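Local coordinates for protein phosphoserine aminotransferase (Bacillus alcalophilus, PDB 1W23) that catalyses the pyridoxal-phosphate-dependent, reversible transamination between 3-phosphohydroxypyruvate and phosphoserine in serine biosynthesis, and the analogous reaction giving phosphohydroxythreonine, at residues 198-203 / 243-247; 2-8 / 319-324; 160-164 / 185-189; 157-161 / 176-182. All coordinates share one frame; numbering follows the deposited sequence. Where two conformers were deposited one is given.

Interaction 1 of 4, residues 198-203 / 243-247; sequences LGPSGV and SIYML
Ser243, in the first turns of helix 241-256, donates through OG to the carbonyl O of Ser201, 3.0 Å away; the donor is tilted 31° from the carbonyl plane. With OG beside its own backbone N (chi1 -65°), the serine points at the loop, and its CB doubles as an apolar surface. Val203 uses that surface and can be followed outward. Its CB lies 4.1 Å from Ser243 CB, CG1 rests on the same carbon at 3.9 Å, and CG2 reaches Ile244 CG1 at 3.8 Å, the two side chains crossing at about a right angle. Further along the helix the fit is tighter. Pro200 lays CD against Met246 CB at only 3.3 Å, nearer than two carbons normally pack. Leu247 bends its CD1 back to Leu198, 3.5 Å from CB and 3.4 Å from O. That carbonyl is buried without a hydrogen-bond partner; the CA-H of Leu247 points almost straight at it. Every touching residue is buried. Met37 of the second subunit packs on Pro200 and Met246, while Ser201 OG bonds to Pro239 O and Thr241 N of that subunit. The loop follows Lys196, the lysine that carries the cofactor in the enzyme, though not attached here, and leads into strand 204-209, so the contact seats the loop after Lys196 of a fold-type I pyridoxal-phosphate enzyme against a helix at the dimer interface.

Interaction 2 of 4, residues 2-8 / 319-324; sequences KQVFNFN and QGFVGL
Gly320 O takes two hydrogen bonds, from Phe5 N at 2.9 Å and from a water at 3.2 Å that accepts from Lys2 NZ. The amide approaches from above the carbonyl plane, 42° out of it. Val322 N bonds to Phe5 O, nearly in line with the C=O, and Phe7 N returns to Val322 O by a bent bond in the carbonyl plane, both at 2.9 Å: the zigzag of a two-stranded parallel sheet. Gly320 closes a Schellman motif after helix 306-318, and its CA lies 3.3 Å from Gln3 O in a CA-H...O contact. On the face carrying Phe5 and Phe321, Phe5 CD1 sits over the centre of the Phe321 ring, the planes 31° apart. Phe7 CE1 meets that ring's edge, 3.7 Å from CD2. On the other face, Val322 CG1, anti to the backbone N (chi1 177°), lies against the amide of Asn8, whose ND2 bonds to the backbone O of Glu38 of the second subunit. Asn6 OD1 accepts from Asn8 N at 3.0 Å, an Asx turn as the strand ends. The phenylalanines pack on helix 343-359, Phe321 and Leu324 touch Ala316 of helix 306-318, and Val322 meets Met34 of the second subunit.

Interaction 3 of 4, residues 160-164 / 185-189; sequences NFPEI and NQFGM
A T-shaped (edge-to-face) pair, Phe161 with Phe187, joins the loop that enters strand 169-172 to the loop that leaves it. Phe187 turns its edge to the face of Phe161: CZ stands 3.5 Å from Phe161 CG, over the rim of the ring and not its centre. The centroids are 5.1 Å apart and the planes meet at 76°. Beside the rings runs Gln186, its chain extended beyond CG (chi2 -169°), which carries the amide past Phe161 CB to the backbone. There NE2 donates to Phe161 O at 3.2 Å, a bent bond that arrives well above the carbonyl plane, 59° out of it. The other end of the amide, OE1, lies at the edge of the Phe161 ring and accepts from a water at 2.8 Å; the same water accepts from Phe161 N at 2.9 Å. One glutamine thus holds both the N and the O of Phe161, the N through solvent, and the two ends of the Gln186 amide are told apart, NE2 by a carbonyl and OE1 by a water. Strand 169-172 lies in the seven-stranded mixed sheet of the large domain and ends in Asp172, which binds pyridoxal phosphate. Phe187 lies on Leu169 and Ala171 of this strand, while Phe161 packs on Ile147 of the neighbouring strand 142-148. A second water binds the two backbones together, donating to Gln186 O and to Pro162 O, each at 2.8 Å, and accepting from Ile164 N at 3.0 Å.

Interaction 4 of 4, residues 157-161 / 176-182; sequences QYQNF and DILSRPL
Arg180 grips the carbonyl O of Tyr158 end-on, NH1 and NH2 both donating at 3.0 Å, with the oxygen in the guanidinium plane. NH2 also forms a salt bridge with Asp176 OD2 at 3.0 Å. That carboxylate oxygen takes a further, nearly straight bond (169°) on its anti lone pair from Gln157 NE2, 2.9 Å away; two donors on one oxygen would favour the charged carboxylate. Gln157 NE2 lies over the centre of one guanidinium face, 3.4 Å from Arg180 CZ, with the amide and guanidinium planes 34° apart. Arg180 reaches this place because its CG is wedged between backbone N and carbonyl carbon (chi1 53°) and the chain then runs extended to NE. Asp176 and Ser179 begin and end a type II beta turn. Asp176 O is held twice there, by Ser179 N at 3.2 Å and, on a lone pair, by Ser179 OG at 2.7 Å. A water bridges Ser179 OG and Gln157 NE2, so both hydrogens of the amide are used. Asp176 OD1 bonds to Ser149, next in sequence to the cofactor-pocket residue Asn150, and Gln157 OE1 to Leu296 N. The Asp176 side chain is about 8 Å from the bound pyridoxal phosphate. Outward from the charges, Phe161 brings CZ to 3.7 Å from Arg180 NH2. Beyond, the Arg180 side chain touches Ala264 of helix 259-279.

How the interactions relate
Interaction 1 is wholly buried; the other three are partly buried, with interaction 2 at the chain's periphery. Interactions 1 and 2 both meet the second subunit: one sets a loop on a helix, mostly by apolar packing and a single hydroxyl bond, the other pairs two short strands through backbone bonds and phenylalanine rings. Interactions 3 and 4 have no such neighbour and share Phe161; its segment docks on the two parts of the chain that follow strand 169-172. In 3 the means are an aromatic pair, an amide and waters; in 4, nearer the chain's centre, a charged network. Leu198 packs on Leu178, connecting 4 with 1.

Interaction 1 of 4, residues 198-203 / 243-247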
# COMPACT_ATOMS: atom_id res chain seq x y z
N LEU A 198 -3.70 -11.72 -8.40
CA LEU A 198 -2.31 -11.87 -8.07
C LEU A 198 -1.99 -11.95 -6.60
O LEU A 198 -0.91 -12.39 -6.25
CB LEU A 198 -1.51 -10.77 -8.71
CG LEU A 198 -1.63 -10.66 -10.22
CD1 LEU A 198 -0.76 -9.51 -10.71
CD2 LEU A 198 -1.25 -11.98 -10.89
N GLY A 199 -2.89 -11.51 -5.74
CA GLY A 199 -2.30 -11.37 -4.38
C GLY A 199 -3.33 -10.53 -3.62
O GLY A 199 -4.40 -10.20 -4.09
N PRO A 200 -2.94 -10.15 -2.49
CA PRO A 200 -3.78 -9.26 -1.69
C PRO A 200 -3.59 -7.80 -2.16
O PRO A 200 -2.85 -7.42 -2.98
CB PRO A 200 -3.35 -9.51 -0.23
CG PRO A 200 -1.87 -9.75 -0.38
CD PRO A 200 -1.83 -10.65 -1.60
N SER A 201 -4.46 -7.00 -1.59
CA SER A 201 -4.40 -5.56 -1.85
C SER A 201 -3.20 -4.91 -1.24
O SER A 201 -2.61 -5.43 -0.29
CB SER A 201 -5.69 -4.92 -1.30
OG SER A 201 -5.64 -4.97 0.11
N GLY A 202 -2.84 -3.74 -1.75
CA GLY A 202 -1.77 -2.94 -1.27
C GLY A 202 -0.56 -2.84 -2.17
O GLY A 202 0.35 -2.04 -1.93
N VAL A 203 -0.51 -3.67 -3.24
CA VAL A 203 0.48 -3.48 -4.30
C VAL A 203 -0.23 -3.51 -5.65
O VAL A 203 -1.24 -4.22 -5.83
CB VAL A 203 1.61 -4.51 -4.19
CG1 VAL A 203 1.12 -5.96 -4.47
CG2 VAL A 203 2.81 -4.13 -5.09
N SER A 243 2.61 -7.56 1.11
CA SER A 243 1.81 -7.72 -0.13
C SER A 243 2.67 -8.30 -1.24
O SER A 243 2.17 -9.17 -2.00
CB SER A 243 1.17 -6.42 -0.55
OG SER A 243 0.23 -5.98 0.39
N ILE A 244 3.90 -7.85 -1.40
CA ILE A 244 4.77 -8.39 -2.45
C ILE A 244 5.16 -9.83 -2.14
O ILE A 244 5.22 -10.68 -3.07
CB ILE A 244 5.99 -7.45 -2.66
CG1 ILE A 244 5.52 -6.12 -3.26
CG2 ILE A 244 7.05 -8.12 -3.50
CD1 ILE A 244 6.49 -4.96 -3.12
N TYR A 245 5.39 -10.17 -0.88
CA TYR A 245 5.64 -11.56 -0.49
C TYR A 245 4.44 -12.41 -0.82
O TYR A 245 4.59 -13.53 -1.39
CB TYR A 245 5.95 -11.55 1.03
CG TYR A 245 5.77 -12.90 1.66
CD1 TYR A 245 6.76 -13.88 1.62
CD2 TYR A 245 4.59 -13.23 2.32
CE1 TYR A 245 6.56 -15.11 2.22
CE2 TYR A 245 4.39 -14.46 2.88
CZ TYR A 245 5.41 -15.41 2.82
OH TYR A 245 5.15 -16.64 3.39
N MET A 246 3.22 -11.97 -0.52
CA MET A 246 2.04 -12.78 -0.86
C MET A 246 1.89 -12.92 -2.36
O MET A 246 1.49 -14.00 -2.84
CB MET A 246 0.78 -12.17 -0.22
CG MET A 246 0.68 -12.39 1.26
SD MET A 246 0.61 -14.09 1.78
CE MET A 246 -0.72 -14.75 0.84
N LEU A 247 2.13 -11.86 -3.14
CA LEU A 247 2.15 -11.92 -4.57
C LEU A 247 3.13 -13.01 -5.05
O LEU A 247 2.78 -13.84 -5.90
CB LEU A 247 2.53 -10.54 -5.14
CG LEU A 247 2.86 -10.46 -6.64
CD1 LEU A 247 1.76 -10.76 -7.53
CD2 LEU A 247 3.48 -9.08 -6.91

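Interaction 2 of 4, residues 2-8 / 319-324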
# COMPACT_ATOMS: atom_id res chain seq x y z
N LYS A 2 -19.50 -24.69 8.37
CA LYS A 2 -20.49 -24.15 7.46
C LYS A 2 -19.87 -24.09 6.06
O LYS A 2 -18.64 -23.93 5.95
CB LYS A 2 -20.99 -22.74 7.79
CG LYS A 2 -20.17 -21.56 7.34
CD LYS A 2 -20.38 -20.29 8.13
CE LYS A 2 -21.32 -19.28 7.52
NZ LYS A 2 -21.98 -19.46 6.18
N GLN A 3 -20.69 -24.20 5.03
CA GLN A 3 -20.09 -24.12 3.69
C GLN A 3 -19.90 -22.67 3.33
O GLN A 3 -20.81 -21.86 3.58
CB GLN A 3 -21.05 -24.81 2.72
CG GLN A 3 -22.37 -24.16 2.34
CD GLN A 3 -23.27 -24.92 1.38
OE1 GLN A 3 -24.34 -24.45 0.92
NE2 GLN A 3 -22.94 -26.18 1.01
N VAL A 4 -18.77 -22.28 2.76
CA VAL A 4 -18.53 -20.90 2.31
C VAL A 4 -17.99 -20.93 0.89
O VAL A 4 -17.03 -21.63 0.61
CB VAL A 4 -17.56 -20.18 3.25
CG1 VAL A 4 -17.22 -18.82 2.69
CG2 VAL A 4 -18.21 -20.08 4.62
N PHE A 5 -18.59 -20.15 0.00
CA PHE A 5 -18.15 -20.05 -1.40
C PHE A 5 -17.80 -18.59 -1.66
O PHE A 5 -18.67 -17.72 -1.62
CB PHE A 5 -19.26 -20.53 -2.34
CG PHE A 5 -19.80 -21.89 -1.97
CD1 PHE A 5 -21.04 -22.04 -1.37
CD2 PHE A 5 -19.04 -23.02 -2.23
CE1 PHE A 5 -21.56 -23.25 -1.01
CE2 PHE A 5 -19.56 -24.27 -1.89
CZ PHE A 5 -20.80 -24.35 -1.28
N ASN A 6 -16.54 -18.31 -1.92
CA ASN A 6 -16.03 -16.94 -1.99
C ASN A 6 -15.98 -16.41 -3.42
O ASN A 6 -15.02 -16.63 -4.16
CB ASN A 6 -14.66 -16.85 -1.35
CG ASN A 6 -14.16 -15.41 -1.26
OD1 ASN A 6 -14.86 -14.50 -1.70
ND2 ASN A 6 -12.95 -15.25 -0.73
N PHE A 7 -17.03 -15.69 -3.79
CA PHE A 7 -17.16 -15.00 -5.08
C PHE A 7 -16.92 -13.50 -4.96
O PHE A 7 -17.37 -12.72 -5.80
CB PHE A 7 -18.54 -15.28 -5.68
CG PHE A 7 -18.73 -16.69 -6.19
CD1 PHE A 7 -19.29 -17.68 -5.42
CD2 PHE A 7 -18.33 -17.05 -7.47
CE1 PHE A 7 -19.47 -18.96 -5.90
CE2 PHE A 7 -18.52 -18.33 -7.97
CZ PHE A 7 -19.08 -19.29 -7.17
N ASN A 8 -16.15 -13.09 -3.97
CA ASN A 8 -15.84 -11.67 -3.81
C ASN A 8 -15.11 -11.10 -5.03
O ASN A 8 -14.26 -11.74 -5.66
CB ASN A 8 -14.95 -11.46 -2.56
CG ASN A 8 -15.75 -11.36 -1.30
OD1 ASN A 8 -16.91 -10.92 -1.31
ND2 ASN A 8 -15.15 -11.73 -0.17
N GLN A 319 -27.09 -19.75 2.02
CA GLN A 319 -26.41 -20.95 1.64
C GLN A 319 -24.88 -20.84 1.65
O GLN A 319 -24.21 -21.78 1.34
CB GLN A 319 -26.92 -21.43 0.27
CG GLN A 319 -28.35 -21.87 0.28
CD GLN A 319 -28.48 -23.20 1.05
OE1 GLN A 319 -27.78 -24.18 0.73
NE2 GLN A 319 -29.38 -23.23 2.04
N GLY A 320 -24.33 -19.69 2.09
CA GLY A 320 -22.87 -19.57 2.27
C GLY A 320 -22.15 -18.94 1.15
O GLY A 320 -20.92 -18.83 1.23
N PHE A 321 -22.86 -18.43 0.13
CA PHE A 321 -22.20 -17.72 -0.97
C PHE A 321 -21.90 -16.26 -0.55
O PHE A 321 -22.76 -15.57 -0.00
CB PHE A 321 -23.10 -17.69 -2.22
CG PHE A 321 -23.31 -19.07 -2.79
CD1 PHE A 321 -24.23 -19.95 -2.30
CD2 PHE A 321 -22.52 -19.49 -3.87
CE1 PHE A 321 -24.37 -21.22 -2.82
CE2 PHE A 321 -22.63 -20.76 -4.36
CZ PHE A 321 -23.57 -21.63 -3.83
N VAL A 322 -20.68 -15.84 -0.82
CA VAL A 322 -20.19 -14.49 -0.45
C VAL A 322 -19.88 -13.72 -1.71
O VAL A 322 -19.18 -14.20 -2.60
CB VAL A 322 -18.90 -14.63 0.43
CG1 VAL A 322 -18.35 -13.28 0.77
CG2 VAL A 322 -19.24 -15.39 1.71
N GLY A 323 -20.36 -12.49 -1.77
CA GLY A 323 -19.96 -11.56 -2.80
C GLY A 323 -20.75 -11.47 -4.07
O GLY A 323 -20.34 -10.78 -4.99
N LEU A 324 -21.88 -12.18 -4.15
CA LEU A 324 -22.62 -12.24 -5.43
C LEU A 324 -23.44 -11.01 -5.74
O LEU A 324 -23.92 -10.90 -6.87
CB LEU A 324 -23.55 -13.46 -5.41
CG LEU A 324 -22.89 -14.80 -5.49
CD1 LEU A 324 -23.94 -15.92 -5.40
CD2 LEU A 324 -22.10 -15.00 -6.76
O HOH W 1 -20.75 -17.52 4.15

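Interaction 3 of 4, residues 160-164 / 185-189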
# COMPACT_ATOMS: atom_id res chain seq x y z
N ASN A 160 -8.99 -10.46 -27.62
CA ASN A 160 -7.66 -10.24 -28.20
C ASN A 160 -7.47 -8.73 -28.20
O ASN A 160 -8.39 -8.00 -27.74
CB ASN A 160 -7.52 -10.89 -29.57
CG ASN A 160 -8.75 -10.59 -30.40
OD1 ASN A 160 -9.06 -9.42 -30.58
ND2 ASN A 160 -9.43 -11.63 -30.88
N PHE A 161 -6.33 -8.26 -28.62
CA PHE A 161 -5.96 -6.86 -28.43
C PHE A 161 -5.57 -6.26 -29.74
O PHE A 161 -4.99 -6.91 -30.61
CB PHE A 161 -4.79 -6.77 -27.43
CG PHE A 161 -5.23 -7.25 -26.06
CD1 PHE A 161 -4.78 -8.42 -25.53
CD2 PHE A 161 -6.13 -6.49 -25.32
CE1 PHE A 161 -5.23 -8.84 -24.28
CE2 PHE A 161 -6.57 -6.92 -24.06
CZ PHE A 161 -6.09 -8.09 -23.52
N PRO A 162 -5.85 -4.98 -29.90
CA PRO A 162 -5.53 -4.36 -31.20
C PRO A 162 -4.06 -4.13 -31.41
O PRO A 162 -3.29 -3.94 -30.46
CB PRO A 162 -6.30 -3.06 -31.04
CG PRO A 162 -6.26 -2.72 -29.59
CD PRO A 162 -6.42 -4.06 -28.91
N GLU A 163 -3.64 -4.14 -32.67
CA GLU A 163 -2.32 -3.80 -33.13
C GLU A 163 -2.32 -2.31 -33.39
O GLU A 163 -2.93 -1.85 -34.36
CB GLU A 163 -2.01 -4.51 -34.45
CG GLU A 163 -0.58 -4.30 -34.90
CD GLU A 163 0.04 -5.45 -35.68
OE1 GLU A 163 0.90 -5.11 -36.52
OE2 GLU A 163 -0.31 -6.64 -35.44
N ILE A 164 -1.61 -1.59 -32.54
CA ILE A 164 -1.51 -0.12 -32.44
C ILE A 164 -0.07 0.22 -32.73
O ILE A 164 0.78 -0.40 -32.06
CB ILE A 164 -2.01 0.29 -31.02
CG1 ILE A 164 -3.48 -0.21 -30.87
CG2 ILE A 164 -1.99 1.71 -30.56
CD1 ILE A 164 -4.41 0.40 -31.89
N ASN A 185 4.43 -7.70 -25.73
CA ASN A 185 4.97 -6.71 -26.64
C ASN A 185 3.93 -5.95 -27.44
O ASN A 185 4.30 -5.01 -28.15
CB ASN A 185 6.05 -7.36 -27.48
CG ASN A 185 5.56 -8.28 -28.51
OD1 ASN A 185 4.38 -8.39 -28.81
ND2 ASN A 185 6.61 -8.91 -29.03
N GLN A 186 2.63 -6.28 -27.34
CA GLN A 186 1.61 -5.41 -27.93
C GLN A 186 1.46 -4.11 -27.16
O GLN A 186 0.77 -3.18 -27.66
CB GLN A 186 0.25 -6.15 -27.97
CG GLN A 186 0.16 -7.32 -28.91
CD GLN A 186 -1.26 -7.87 -29.13
OE1 GLN A 186 -1.83 -8.60 -28.34
NE2 GLN A 186 -1.89 -7.47 -30.23
N PHE A 187 1.98 -4.02 -25.93
CA PHE A 187 1.69 -2.94 -25.00
C PHE A 187 2.91 -2.11 -24.67
O PHE A 187 4.02 -2.64 -24.52
CB PHE A 187 1.17 -3.53 -23.67
CG PHE A 187 -0.14 -4.29 -23.89
CD1 PHE A 187 -0.14 -5.64 -24.20
CD2 PHE A 187 -1.37 -3.66 -23.81
CE1 PHE A 187 -1.34 -6.31 -24.44
CE2 PHE A 187 -2.54 -4.30 -24.06
CZ PHE A 187 -2.55 -5.64 -24.38
N GLY A 188 2.69 -0.83 -24.46
CA GLY A 188 3.68 0.00 -23.81
C GLY A 188 3.69 -0.09 -22.30
O GLY A 188 4.74 0.07 -21.66
N MET A 189 2.50 -0.32 -21.74
CA MET A 189 2.36 -0.43 -20.29
C MET A 189 1.12 -1.23 -19.97
O MET A 189 0.06 -1.04 -20.62
CB MET A 189 2.33 0.96 -19.67
CG MET A 189 2.24 0.93 -18.16
SD MET A 189 2.34 2.56 -17.41
CE MET A 189 0.74 2.48 -16.58
O HOH W 2 -4.07 -10.09 -29.10
O HOH W 3 -0.64 -3.09 -30.12

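Interaction 4 of 4, residues 157-161 / 176-182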
# COMPACT_ATOMS: atom_id res chain seq x y z
N GLN A 157 -15.09 -8.61 -21.63
CA GLN A 157 -13.64 -8.78 -21.70
C GLN A 157 -13.18 -8.82 -23.15
O GLN A 157 -13.82 -9.45 -24.01
CB GLN A 157 -13.29 -10.12 -21.01
CG GLN A 157 -11.84 -10.48 -20.90
CD GLN A 157 -11.61 -11.80 -20.21
OE1 GLN A 157 -12.49 -12.69 -20.21
NE2 GLN A 157 -10.42 -11.97 -19.58
N TYR A 158 -12.05 -8.19 -23.40
CA TYR A 158 -11.36 -8.30 -24.69
C TYR A 158 -10.97 -9.75 -24.96
O TYR A 158 -10.36 -10.41 -24.11
CB TYR A 158 -10.11 -7.43 -24.71
CG TYR A 158 -10.35 -5.94 -24.93
CD1 TYR A 158 -10.93 -5.14 -23.94
CD2 TYR A 158 -9.96 -5.32 -26.11
CE1 TYR A 158 -11.13 -3.78 -24.14
CE2 TYR A 158 -10.15 -3.98 -26.30
CZ TYR A 158 -10.74 -3.19 -25.33
OH TYR A 158 -10.92 -1.84 -25.57
N GLN A 159 -11.26 -10.22 -26.18
CA GLN A 159 -10.85 -11.56 -26.60
C GLN A 159 -9.44 -11.56 -27.13
O GLN A 159 -8.82 -12.64 -27.11
CB GLN A 159 -11.79 -12.08 -27.72
CG GLN A 159 -13.22 -12.11 -27.23
CD GLN A 159 -13.35 -12.91 -25.94
OE1 GLN A 159 -13.07 -14.13 -26.00
NE2 GLN A 159 -13.68 -12.26 -24.83
N ASN A 160 -8.99 -10.46 -27.62
CA ASN A 160 -7.66 -10.24 -28.20
C ASN A 160 -7.47 -8.73 -28.20
O ASN A 160 -8.39 -8.00 -27.74
CB ASN A 160 -7.52 -10.89 -29.57
CG ASN A 160 -8.75 -10.59 -30.40
OD1 ASN A 160 -9.06 -9.42 -30.58
ND2 ASN A 160 -9.43 -11.63 -30.88
N PHE A 161 -6.33 -8.26 -28.62
CA PHE A 161 -5.96 -6.86 -28.43
C PHE A 161 -5.57 -6.26 -29.74
O PHE A 161 -4.99 -6.91 -30.61
CB PHE A 161 -4.79 -6.77 -27.43
CG PHE A 161 -5.23 -7.25 -26.06
CD1 PHE A 161 -4.78 -8.42 -25.53
CD2 PHE A 161 -6.13 -6.49 -25.32
CE1 PHE A 161 -5.23 -8.84 -24.28
CE2 PHE A 161 -6.57 -6.92 -24.06
CZ PHE A 161 -6.09 -8.09 -23.52
N ASP A 176 -8.14 -9.20 -15.00
CA ASP A 176 -7.82 -10.41 -15.74
C ASP A 176 -6.34 -10.64 -15.98
O ASP A 176 -5.99 -11.62 -16.66
CB ASP A 176 -8.58 -10.52 -17.07
CG ASP A 176 -8.09 -9.58 -18.18
OD1 ASP A 176 -7.21 -8.73 -17.85
OD2 ASP A 176 -8.60 -9.72 -19.32
N ILE A 177 -5.44 -9.90 -15.37
CA ILE A 177 -4.00 -10.17 -15.59
C ILE A 177 -3.65 -11.59 -15.13
O ILE A 177 -4.04 -12.05 -14.08
CB ILE A 177 -3.14 -9.13 -14.85
CG1 ILE A 177 -1.68 -9.25 -15.24
CG2 ILE A 177 -3.38 -9.15 -13.33
CD1 ILE A 177 -0.80 -8.08 -14.84
N LEU A 178 -2.86 -12.25 -15.97
CA LEU A 178 -2.36 -13.61 -15.66
C LEU A 178 -3.47 -14.61 -15.40
O LEU A 178 -3.33 -15.58 -14.68
CB LEU A 178 -1.30 -13.58 -14.55
CG LEU A 178 -0.41 -14.78 -14.37
CD1 LEU A 178 -0.04 -15.53 -15.61
CD2 LEU A 178 0.83 -14.38 -13.55
N SER A 179 -4.57 -14.43 -16.17
CA SER A 179 -5.63 -15.44 -16.28
C SER A 179 -5.53 -16.27 -17.56
O SER A 179 -6.34 -17.18 -17.74
CB SER A 179 -6.99 -14.77 -16.23
OG SER A 179 -7.19 -13.89 -17.32
N ARG A 180 -4.57 -15.93 -18.39
CA ARG A 180 -4.37 -16.49 -19.72
C ARG A 180 -3.05 -15.99 -20.25
O ARG A 180 -2.51 -15.00 -19.76
CB ARG A 180 -5.54 -16.09 -20.65
CG ARG A 180 -5.80 -14.60 -20.69
CD ARG A 180 -7.08 -14.28 -21.46
NE ARG A 180 -7.28 -12.82 -21.40
CZ ARG A 180 -8.15 -12.16 -22.17
NH1 ARG A 180 -8.95 -12.79 -23.05
NH2 ARG A 180 -8.23 -10.81 -22.09
N PRO A 181 -2.53 -16.61 -21.31
CA PRO A 181 -1.32 -16.05 -21.94
C PRO A 181 -1.57 -14.66 -22.50
O PRO A 181 -2.69 -14.32 -22.88
CB PRO A 181 -1.00 -17.08 -23.05
CG PRO A 181 -1.63 -18.35 -22.56
CD PRO A 181 -2.96 -17.86 -21.96
N LEU A 182 -0.50 -13.89 -22.59
CA LEU A 182 -0.52 -12.53 -23.08
C LEU A 182 0.70 -12.26 -23.94
O LEU A 182 1.78 -12.60 -23.48
CB LEU A 182 -0.55 -11.65 -21.83
CG LEU A 182 -0.65 -10.16 -21.96
CD1 LEU A 182 -1.89 -9.72 -22.68
CD2 LEU A 182 -0.64 -9.49 -20.57
O HOH W 4 -9.62 -14.55 -18.46